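Local coordinates for capsid protein VP1 (Trichodysplasia spinulosa-associated polyomavirus, PDB 6HKV) that forms the pentameric building block of the polyomavirus capsid and binds sialylated glycans, probably serving in attachment to host cells, at residues Ser13-Glu18 against Ile263-Arg268; Met25-Glu30 against Tyr37-Thr42; Gly55-Tyr60 against Pro179-Cys184. All coordinates share one frame; numbering follows the deposited sequence. Where two conformers were deposited one is given.

Contact 1. Residues Ser13-Glu18 against Ile263-Arg268; sequences SITTIE and ILLRKR. With MG (magnesium ion), chain N.
Residues Ile-14 to Glu-18 run antiparallel to Ile-263 to Arg-268, axes 4.8 Å apart at closest and directions 152° apart. Thr-15 and Leu-265 form a hydrogen-bonded pair (Leu-265 N to Thr-15 O 2.9 Å), Ile-17 and Ile-263 the next (Ile-263 N to Ile-17 O 2.8 Å). Each pair also makes the reciprocal bond, Thr-15 N to Leu-265 O and Ile-17 N to Ile-263 O, and Lys-267 N adds a fifth, to Ser-13 O. Between them lie the non-hydrogen-bonded pairs Ile-14 with Arg-266 and Thr-16 with Leu-264. On the face of Ile-14, Thr-16, Leu-264 and Arg-266, methyl CD1 of Leu-264 touches two branches of the facing strand: CG2 of Ile-14 is tight against it at 3.4 Å, and CG2 of Thr-16 follows at 3.7 Å. Ile-14 CD1 packs on Arg-266 CB, while the arginine's extended chain carries its guanidinium away to a salt bridge with Glu-83. On the other face Leu-265 CD1 meets Ile-17 CG1 at 3.8 Å; Ile-17 and Ile-263 both lean on Leu-234. The beta-branched Ile and Thr suit extended backbone; Ile-17, Ile-263 and Leu-265 give this face its apolar character. Past the last pair, Glu-18 OE1 binds magnesium at 2.5 Å, a site completed by three waters and Ser-188 O of a neighbouring subunit. This pairing of N- and C-terminal strands belongs to the jelly-roll sandwich of polyomavirus VP1.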
loop_
_atom_site.group_PDB
_atom_site.type_symbol
_atom_site.label_atom_id
_atom_site.label_comp_id
_atom_site.label_asym_id
_atom_site.label_seq_id
_atom_site.Cartn_x
_atom_site.Cartn_y
_atom_site.Cartn_z
ATOM N N SER C 13 36.378 -19.603 -9.982
ATOM C CA SER C 13 36.329 -18.313 -9.275
ATOM C C SER C 13 34.907 -17.956 -8.791
ATOM O O SER C 13 34.750 -16.982 -8.048
ATOM C CB SER C 13 36.920 -17.183 -10.092
ATOM O OG SER C 13 36.117 -16.968 -11.250
ATOM N N ILE C 14 33.907 -18.760 -9.158
ATOM C CA ILE C 14 32.493 -18.566 -8.786
ATOM C C ILE C 14 31.982 -19.839 -8.128
ATOM O O ILE C 14 32.414 -20.932 -8.471
ATOM C CB ILE C 14 31.656 -18.251 -10.048
ATOM C CG1 ILE C 14 32.157 -16.989 -10.770
ATOM C CG2 ILE C 14 30.164 -18.169 -9.725
ATOM C CD1 ILE C 14 31.906 -15.717 -9.995
ATOM N N THR C 15 31.038 -19.718 -7.183
ATOM C CA THR C 15 30.363 -20.867 -6.624
ATOM C C THR C 15 28.954 -20.437 -6.208
ATOM O O THR C 15 28.683 -19.248 -6.094
ATOM C CB THR C 15 31.168 -21.499 -5.480
ATOM O OG1 THR C 15 30.703 -22.819 -5.278
ATOM C CG2 THR C 15 31.073 -20.775 -4.169
ATOM N N THR C 16 28.060 -21.411 -6.066
ATOM C CA THR C 16 26.673 -21.100 -5.668
ATOM C C THR C 16 26.326 -22.030 -4.516
ATOM O O THR C 16 26.790 -23.165 -4.454
ATOM C CB THR C 16 25.656 -21.199 -6.816
ATOM O OG1 THR C 16 25.582 -22.561 -7.197
ATOM C CG2 THR C 16 26.051 -20.421 -8.048
ATOM N N ILE C 17 25.556 -21.513 -3.571
ATOM C CA ILE C 17 25.095 -22.277 -2.443
ATOM C C ILE C 17 23.565 -22.232 -2.484
ATOM O O ILE C 17 22.988 -21.150 -2.574
ATOM C CB ILE C 17 25.634 -21.687 -1.132
ATOM C CG1 ILE C 17 27.163 -21.828 -1.024
ATOM C CG2 ILE C 17 24.909 -22.291 0.050
ATOM C CD1 ILE C 17 27.658 -23.233 -0.849
ATOM N N GLU C 18 22.954 -23.405 -2.435
ATOM C CA GLU C 18 21.502 -23.532 -2.477
ATOM C C GLU C 18 21.098 -24.249 -1.190
ATOM O O GLU C 18 21.668 -25.290 -0.875
ATOM C CB GLU C 18 21.114 -24.299 -3.740
ATOM C CG GLU C 18 19.624 -24.409 -3.972
ATOM C CD GLU C 18 19.239 -25.107 -5.253
ATOM O OE1 GLU C 18 18.503 -24.503 -6.031
ATOM O OE2 GLU C 18 19.644 -26.262 -5.433
ATOM N N ILE C 263 22.457 -18.520 -3.319
ATOM C CA ILE C 263 23.437 -17.468 -3.120
ATOM C C ILE C 263 24.607 -17.653 -4.089
ATOM O O ILE C 263 25.174 -18.746 -4.169
ATOM C CB ILE C 263 23.922 -17.455 -1.650
ATOM C CG1 ILE C 263 22.742 -17.257 -0.710
ATOM C CG2 ILE C 263 24.993 -16.396 -1.439
ATOM C CD1 ILE C 263 22.876 -17.777 0.652
ATOM N N LEU C 264 24.938 -16.583 -4.808
ATOM C CA LEU C 264 26.070 -16.582 -5.720
ATOM C C LEU C 264 27.265 -15.921 -5.033
ATOM O O LEU C 264 27.111 -14.838 -4.438
ATOM C CB LEU C 264 25.647 -15.795 -6.970
ATOM C CG LEU C 264 26.756 -15.592 -8.006
ATOM C CD1 LEU C 264 27.219 -16.916 -8.672
ATOM C CD2 LEU C 264 26.251 -14.601 -9.047
ATOM N N LEU C 265 28.425 -16.580 -5.075
ATOM C CA LEU C 265 29.640 -16.049 -4.461
ATOM C C LEU C 265 30.784 -16.057 -5.470
ATOM O O LEU C 265 30.789 -16.867 -6.431
ATOM C CB LEU C 265 30.029 -16.880 -3.240
ATOM C CG LEU C 265 28.956 -17.012 -2.156
ATOM C CD1 LEU C 265 28.251 -18.359 -2.246
ATOM C CD2 LEU C 265 29.631 -16.826 -0.796
ATOM N N ARG C 266 31.717 -15.120 -5.275
ATOM C CA ARG C 266 32.877 -14.982 -6.158
ATOM C C ARG C 266 34.122 -14.809 -5.287
ATOM O O ARG C 266 34.062 -14.391 -4.146
ATOM C CB ARG C 266 32.698 -13.785 -7.093
ATOM C CG ARG C 266 32.777 -12.434 -6.378
ATOM C CD ARG C 266 32.418 -11.297 -7.299
ATOM N NE ARG C 266 32.351 -10.023 -6.603
ATOM C CZ ARG C 266 31.811 -8.914 -7.099
ATOM N NH1 ARG C 266 31.336 -8.921 -8.334
ATOM N NH2 ARG C 266 31.725 -7.825 -6.334
ATOM N N LYS C 267 35.285 -15.165 -5.839
ATOM C CA LYS C 267 36.545 -15.055 -5.134
ATOM C C LYS C 267 37.022 -13.612 -5.223
ATOM O O LYS C 267 37.012 -13.006 -6.293
ATOM C CB LYS C 267 37.594 -15.997 -5.722
ATOM C CG LYS C 267 37.380 -17.459 -5.457
ATOM C CD LYS C 267 38.524 -18.321 -6.012
ATOM C CE LYS C 267 38.312 -19.790 -5.718
ATOM N NZ LYS C 267 39.566 -20.536 -5.963
ATOM N N ARG C 268 37.427 -13.084 -4.066
ATOM C CA ARG C 268 37.887 -11.726 -3.923
ATOM C C ARG C 268 39.241 -11.744 -3.212
ATOM O O ARG C 268 39.409 -12.359 -2.182
ATOM C CB ARG C 268 36.883 -10.922 -3.088
ATOM C CG ARG C 268 37.340 -9.535 -2.672
ATOM C CD ARG C 268 37.269 -8.535 -3.824
ATOM N NE ARG C 268 35.917 -8.041 -4.036
ATOM C CZ ARG C 268 35.603 -6.852 -4.542
ATOM N NH1 ARG C 268 34.356 -6.454 -4.567
ATOM N NH2 ARG C 268 36.544 -6.026 -4.970
HETATM MG MG MG N . 17.989 -25.063 -8.427
HETATM O O HOH W 1 16.155 -23.359 -8.701
HETATM O O HOH W 2 17.439 -25.519 -10.711
HETATM O O HOH W 3 19.405 -23.499 -9.121
#

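Contact 2. Residues Met25-Glu30 against Tyr37-Thr42. With GXB (Sialylated precision glycomacromolecule), chain M.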
loop_
_atom_site.group_PDB
_atom_site.type_symbol
_atom_site.label_atom_id
_atom_site.label_comp_id
_atom_site.label_asym_id
_atom_site.label_seq_id
_atom_site.Cartn_x
_atom_site.Cartn_y
_atom_site.Cartn_z
ATOM N N MET C 25 9.064 -22.494 14.941
ATOM C CA MET C 25 7.979 -21.814 15.588
ATOM C C MET C 25 7.831 -22.277 17.040
ATOM O O MET C 25 7.188 -21.585 17.824
ATOM C CB MET C 25 6.658 -22.045 14.849
ATOM C CG MET C 25 6.621 -21.328 13.504
ATOM S SD MET C 25 6.696 -19.501 13.645
ATOM C CE MET C 25 8.435 -19.229 13.340
ATOM N N GLY C 26 8.387 -23.439 17.373
ATOM C CA GLY C 26 8.357 -23.932 18.741
ATOM C C GLY C 26 8.247 -25.449 18.819
ATOM O O GLY C 26 8.872 -26.064 19.671
ATOM N N GLN C 27 7.400 -26.048 17.983
ATOM C CA GLN C 27 7.435 -27.497 17.757
ATOM C C GLN C 27 8.356 -27.744 16.573
ATOM O O GLN C 27 7.930 -27.646 15.415
ATOM C CB GLN C 27 6.034 -28.072 17.561
ATOM C CG GLN C 27 5.916 -29.554 17.905
ATOM C CD GLN C 27 6.970 -30.392 17.241
ATOM O OE1 GLN C 27 8.100 -30.511 17.722
ATOM N NE2 GLN C 27 6.602 -30.971 16.103
ATOM N N ASN C 28 9.633 -28.024 16.885
ATOM C CA ASN C 28 10.694 -27.986 15.894
ATOM C C ASN C 28 11.184 -29.394 15.538
ATOM O O ASN C 28 12.157 -29.532 14.788
ATOM C CB ASN C 28 11.831 -27.074 16.355
ATOM C CG ASN C 28 11.349 -25.678 16.639
ATOM O OD1 ASN C 28 10.345 -25.239 16.070
ATOM N ND2 ASN C 28 12.026 -24.983 17.546
ATOM N N ASP C 29 10.436 -30.417 15.957
ATOM C CA ASP C 29 10.768 -31.805 15.668
ATOM C C ASP C 29 9.901 -32.310 14.517
ATOM O O ASP C 29 8.696 -32.464 14.657
ATOM C CB ASP C 29 10.566 -32.645 16.930
ATOM C CG ASP C 29 11.014 -34.091 16.800
ATOM O OD1 ASP C 29 11.103 -34.595 15.663
ATOM O OD2 ASP C 29 11.264 -34.680 17.853
ATOM N N GLU C 30 10.534 -32.578 13.376
ATOM C CA GLU C 30 9.850 -32.943 12.135
ATOM C C GLU C 30 9.152 -34.310 12.233
ATOM O O GLU C 30 8.408 -34.674 11.321
ATOM C CB GLU C 30 10.837 -32.950 10.968
ATOM C CG GLU C 30 11.877 -34.051 11.053
ATOM C CD GLU C 30 12.725 -34.233 9.819
ATOM O OE1 GLU C 30 12.768 -33.325 8.971
ATOM O OE2 GLU C 30 13.347 -35.295 9.717
ATOM N N TYR C 37 4.562 -25.321 13.657
ATOM C CA TYR C 37 3.706 -24.498 14.469
ATOM C C TYR C 37 4.340 -24.356 15.851
ATOM O O TYR C 37 5.224 -25.116 16.197
ATOM C CB TYR C 37 2.308 -25.111 14.625
ATOM C CG TYR C 37 1.443 -25.204 13.388
ATOM C CD1 TYR C 37 1.559 -26.253 12.500
ATOM C CD2 TYR C 37 0.434 -24.285 13.160
ATOM C CE1 TYR C 37 0.724 -26.385 11.401
ATOM C CE2 TYR C 37 -0.404 -24.389 12.060
ATOM C CZ TYR C 37 -0.266 -25.441 11.175
ATOM O OH TYR C 37 -1.087 -25.550 10.096
ATOM N N SER C 38 3.915 -23.359 16.616
ATOM C CA SER C 38 4.267 -23.298 18.025
ATOM C C SER C 38 3.349 -24.244 18.801
ATOM O O SER C 38 2.285 -24.638 18.292
ATOM C CB SER C 38 4.167 -21.896 18.586
ATOM O OG SER C 38 2.821 -21.500 18.700
ATOM N N GLU C 39 3.737 -24.499 20.048
ATOM C CA GLU C 39 2.771 -24.986 21.032
ATOM C C GLU C 39 1.750 -23.869 21.279
ATOM O O GLU C 39 1.977 -22.692 20.920
ATOM C CB GLU C 39 3.460 -25.377 22.344
ATOM C CG GLU C 39 4.490 -26.478 22.204
ATOM C CD GLU C 39 4.020 -27.828 21.707
ATOM O OE1 GLU C 39 2.836 -28.111 21.809
ATOM O OE2 GLU C 39 4.868 -28.578 21.214
ATOM N N LYS C 40 0.613 -24.235 21.871
ATOM C CA LYS C 40 -0.439 -23.267 22.188
ATOM C C LYS C 40 0.130 -22.087 22.974
ATOM O O LYS C 40 0.874 -22.268 23.950
ATOM C CB LYS C 40 -1.571 -23.911 23.003
ATOM C CG LYS C 40 -2.381 -24.946 22.234
ATOM C CD LYS C 40 -3.306 -25.769 23.097
ATOM C CE LYS C 40 -4.325 -26.531 22.284
ATOM N NZ LYS C 40 -5.177 -27.362 23.166
ATOM N N VAL C 41 -0.270 -20.882 22.571
ATOM C CA VAL C 41 0.106 -19.670 23.240
ATOM C C VAL C 41 -0.626 -19.595 24.595
ATOM O O VAL C 41 -1.829 -19.877 24.687
ATOM C CB VAL C 41 -0.219 -18.444 22.373
ATOM C CG1 VAL C 41 -0.068 -17.139 23.120
ATOM C CG2 VAL C 41 0.638 -18.464 21.107
ATOM N N THR C 42 0.125 -19.182 25.616
ATOM C CA THR C 42 -0.427 -18.891 26.948
ATOM C C THR C 42 -0.131 -17.432 27.276
ATOM O O THR C 42 0.709 -16.799 26.644
ATOM C CB THR C 42 0.127 -19.852 28.013
ATOM O OG1 THR C 42 1.486 -19.542 28.313
ATOM C CG2 THR C 42 0.018 -21.301 27.607
HETATM C CAE GXB M . 0.405 -20.072 31.887
HETATM C CAH GXB M . -0.715 -19.055 31.766
HETATM C CAJ GXB M . -3.104 -18.787 30.968
HETATM O OAL GXB M . 0.205 -22.876 34.157
HETATM N N26 GXB M . -2.216 -23.324 37.523
HETATM C C27 GXB M . -1.989 -22.632 36.413
HETATM C CAG GXB M . 3.158 -16.810 29.888
HETATM C CAF GXB M . 2.893 -17.533 31.220
HETATM O OAF GXB M . 3.295 -17.145 32.190
HETATM N NAD GXB M . 2.194 -18.741 31.047
HETATM C CAD GXB M . 1.793 -19.600 32.149
HETATM C CAC GXB M . 2.651 -20.808 32.184
HETATM C CAB GXB M . 2.241 -21.804 33.168
HETATM C CAA GXB M . 0.757 -22.204 33.034
HETATM O OAA GXB M . 0.043 -20.951 32.940
HETATM C CAI GXB M . -2.099 -19.720 31.597
HETATM O OAJ GXB M . -2.866 -18.787 29.555
HETATM O OAI GXB M . -1.990 -20.914 30.808
HETATM O OAH GXB M . -0.601 -18.303 32.912
HETATM C CAK GXB M . 0.553 -23.025 31.816
HETATM O OAM GXB M . 1.334 -23.885 31.580
HETATM O OAK GXB M . -0.376 -22.891 31.053
HETATM O OAC GXB M . 3.966 -20.442 32.526
HETATM C CAL GXB M . -1.041 -23.471 34.023
HETATM C C23 GXB M . -1.489 -23.614 35.485
HETATM N N24 GXB M . -1.474 -24.743 36.134
HETATM N N25 GXB M . -1.906 -24.552 37.334
HETATM O O HOH W 4 7.463 -28.288 21.388
#
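Two arms of the loop between strands 4-21 and 61-66 of the VP1 jelly roll come together at Gly-26 and Ser-38, whose CA atoms are 4.2 Å apart, and a single direct hydrogen bond joins them, from Gln-27 N to Tyr-37 O at 3.0 Å. Glycine is called for at Gly-26, where the backbone conformation would jam a side chain against the preceding carbonyl and Ser-38 CA would crowd it as well. Beside it, CB of Met-25 packs on the carbonyl carbon of Tyr-37 at 3.4 Å, and the rest of the bent, flexible thioether chain turns away to Pro-58, Cys-239 and Ile-241. The aromatic side chain of Tyr-37 also leaves the contact; its OH is bonded to Gly-139 O of a neighbouring subunit. Gln-27 lays its CB and CG along this seam. CG, anti to the backbone N (chi1 -155°), approaches Glu-39 OE2 at 3.6 Å, while the bend at chi2 brings the amide back over its own segment. There NE2 gives a nearly straight bond to Asp-29 O, close to the amide plane, and OE1 accepts Asp-29 N from above its carbonyl plane; NE2 donates to Asp-33 O as well, and together these bonds fix the amide's rotation. Asn-28 OD1 accepts Gly-26 N within the same segment. A water donates to both Gly-26 O and Glu-39 OE2, bridging the arms with the carboxylate as acceptor. At the far end, in the glycan pocket, Thr-42 OG1 accepts the N-H of NAD of the bound sialylated ligand at 2.9 Å, along an almost perfectly straight line of 179°.

Contact 3. Residues Gly55-Tyr60 against Pro179-Cys184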
loop_
_atom_site.group_PDB
_atom_site.type_symbol
_atom_site.label_atom_id
_atom_site.label_comp_id
_atom_site.label_asym_id
_atom_site.label_seq_id
_atom_site.Cartn_x
_atom_site.Cartn_y
_atom_site.Cartn_z
ATOM N N GLY C 55 8.237 -24.349 24.038
ATOM C CA GLY C 55 7.771 -24.557 22.686
ATOM C C GLY C 55 6.732 -23.541 22.193
ATOM O O GLY C 55 6.277 -23.684 21.066
ATOM N N GLU C 56 6.370 -22.533 22.975
ATOM C CA GLU C 56 5.333 -21.583 22.480
ATOM C C GLU C 56 5.967 -20.339 21.848
ATOM O O GLU C 56 5.226 -19.441 21.438
ATOM C CB GLU C 56 4.309 -21.190 23.542
ATOM C CG GLU C 56 4.758 -20.170 24.563
ATOM C CD GLU C 56 3.594 -19.643 25.378
ATOM O OE1 GLU C 56 3.310 -20.217 26.486
ATOM O OE2 GLU C 56 2.939 -18.684 24.894
ATOM N N ILE C 57 7.304 -20.274 21.771
ATOM C CA ILE C 57 7.919 -19.035 21.277
ATOM C C ILE C 57 8.801 -19.329 20.061
ATOM O O ILE C 57 9.669 -20.202 20.031
ATOM C CB ILE C 57 8.624 -18.195 22.352
ATOM C CG1 ILE C 57 9.833 -18.911 22.921
ATOM C CG2 ILE C 57 7.635 -17.734 23.423
ATOM C CD1 ILE C 57 10.727 -17.973 23.719
ATOM N N PRO C 58 8.592 -18.551 18.983
ATOM C CA PRO C 58 9.408 -18.671 17.783
ATOM C C PRO C 58 10.864 -18.241 17.992
ATOM O O PRO C 58 11.139 -17.309 18.762
ATOM C CB PRO C 58 8.767 -17.732 16.761
ATOM C CG PRO C 58 7.483 -17.245 17.379
ATOM C CD PRO C 58 7.507 -17.578 18.850
ATOM N N THR C 59 11.763 -18.918 17.274
ATOM C CA THR C 59 13.176 -18.654 17.289
ATOM C C THR C 59 13.653 -18.477 15.850
ATOM O O THR C 59 12.959 -18.834 14.914
ATOM C CB THR C 59 13.934 -19.784 17.994
ATOM O OG1 THR C 59 13.592 -21.029 17.389
ATOM C CG2 THR C 59 13.620 -19.866 19.474
ATOM N N TYR C 60 14.860 -17.909 15.704
ATOM C CA TYR C 60 15.474 -17.774 14.405
ATOM C C TYR C 60 15.910 -19.141 13.883
ATOM O O TYR C 60 16.416 -19.995 14.635
ATOM C CB TYR C 60 16.673 -16.827 14.457
ATOM C CG TYR C 60 16.290 -15.398 14.727
ATOM C CD1 TYR C 60 15.774 -14.602 13.717
ATOM C CD2 TYR C 60 16.370 -14.854 16.000
ATOM C CE1 TYR C 60 15.369 -13.304 13.967
ATOM C CE2 TYR C 60 15.986 -13.552 16.255
ATOM C CZ TYR C 60 15.476 -12.768 15.235
ATOM O OH TYR C 60 15.060 -11.482 15.450
ATOM N N PRO C 179 15.230 -16.674 20.786
ATOM C CA PRO C 179 13.882 -16.157 20.601
ATOM C C PRO C 179 13.843 -14.840 19.830
ATOM O O PRO C 179 14.617 -13.934 20.107
ATOM C CB PRO C 179 13.355 -15.930 22.029
ATOM C CG PRO C 179 14.212 -16.890 22.864
ATOM C CD PRO C 179 15.575 -16.829 22.223
ATOM N N VAL C 180 12.910 -14.737 18.883
ATOM C CA VAL C 180 12.758 -13.531 18.079
ATOM C C VAL C 180 12.256 -12.399 18.987
ATOM O O VAL C 180 12.604 -11.239 18.788
ATOM C CB VAL C 180 11.832 -13.803 16.873
ATOM C CG1 VAL C 180 11.308 -12.531 16.226
ATOM C CG2 VAL C 180 12.477 -14.754 15.866
ATOM N N GLU C 181 11.488 -12.749 20.026
ATOM C CA GLU C 181 10.884 -11.740 20.892
ATOM C C GLU C 181 11.905 -10.924 21.691
ATOM O O GLU C 181 11.547 -9.838 22.194
ATOM C CB GLU C 181 9.866 -12.354 21.851
ATOM C CG GLU C 181 10.486 -13.206 22.936
ATOM C CD GLU C 181 9.477 -13.758 23.915
ATOM O OE1 GLU C 181 8.418 -14.209 23.441
ATOM O OE2 GLU C 181 9.738 -13.685 25.133
ATOM N N CYS C 182 13.151 -11.410 21.835
ATOM C CA CYS C 182 14.106 -10.690 22.663
ATOM C C CYS C 182 15.448 -10.465 21.976
ATOM O O CYS C 182 16.303 -9.772 22.551
ATOM C CB CYS C 182 14.287 -11.374 24.024
ATOM S SG CYS C 182 14.963 -13.050 23.916
ATOM N N TRP C 183 15.611 -10.956 20.736
ATOM C CA TRP C 183 16.846 -10.737 19.988
ATOM C C TRP C 183 16.488 -10.175 18.613
ATOM O O TRP C 183 15.646 -10.744 17.919
ATOM C CB TRP C 183 17.627 -12.030 19.791
ATOM C CG TRP C 183 18.145 -12.683 21.032
ATOM C CD1 TRP C 183 17.764 -13.880 21.551
ATOM C CD2 TRP C 183 19.246 -12.230 21.832
ATOM N NE1 TRP C 183 18.512 -14.178 22.664
ATOM C CE2 TRP C 183 19.432 -13.187 22.854
ATOM C CE3 TRP C 183 20.069 -11.098 21.812
ATOM C CZ2 TRP C 183 20.412 -13.041 23.837
ATOM C CZ3 TRP C 183 21.033 -10.951 22.785
ATOM C CH2 TRP C 183 21.204 -11.918 23.780
ATOM N N CYS C 184 17.175 -9.094 18.236
ATOM C CA CYS C 184 17.039 -8.475 16.929
ATOM C C CYS C 184 18.419 -8.254 16.335
ATOM O O CYS C 184 19.423 -8.329 17.035
ATOM C CB CYS C 184 16.294 -7.148 17.025
ATOM S SG CYS C 184 17.099 -5.947 18.103
HETATM O O HOH W 5 9.973 -15.277 20.227
#
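The run leading into strand 61-66 of the VP1 jelly roll meets here the turn that opens strand 183-185, through a single backbone bridge between Thr-59 and Pro-179. Val-180 N donates to Pro-58 O at 3.1 Å, and the same carbonyl accepts a second hydrogen bond, donated by a water that in turn accepts from Glu-181 N, so the oxygen is gripped twice within a buried region. Neither proline has an N-H to offer, which leaves the carbonyl of one and the amide after the other to make the link. Tyr-60 has the largest share of the contact of any residue. In the conformer given, one of two for Val-180, its CG2 stands over the centre of the Tyr-60 ring, a CH-pi contact 3.6 Å from the centroid and 8° off the normal. At the ring's edge the phenol OH donates to Trp-183 O, with 2.6 Å between OH and O, and this bond holds the ring's end. The rotation of Ile-57 (chi1 66°) sends CG1 and CD1 to Pro-179, CD1 reaching Pro-179 CB at 3.7 Å, while CG2 faces Glu-181 OE1. That carboxylate is bonded to Tyr-145 and, on a neighbouring subunit, to His-101. Tyr-60 and Val-180 pack onto strand 121-128 through Met-124 and Phe-122, Pro-58 touches Ile-241 of strand 233-246, and Trp-183 lies against Leu-134 of strand 133-136.

Contacts 2 and 3 are neighbours, their centres 11 Å apart, whereas contact 1 lies 35 Å and 31 Å from them, centre to centre. Contact 1 joins strands 4-21 and 252-271 near the two ends of the chain, and the other two fall between its halves in sequence, contact 2 first and contact 3 after it. The latter pair meet directly: Thr-42 OG1 is 2.7 Å from Glu-56 OE1 and Glu-39 N 2.9 Å from Gly-55 O, both probable hydrogen bonds. This joins one glycan pocket to a later part of the same long loop before strand 61-66. Both touch one neighbouring subunit; contact 1 meets another through magnesium, a subunit contact 2 also reaches through Tyr-37.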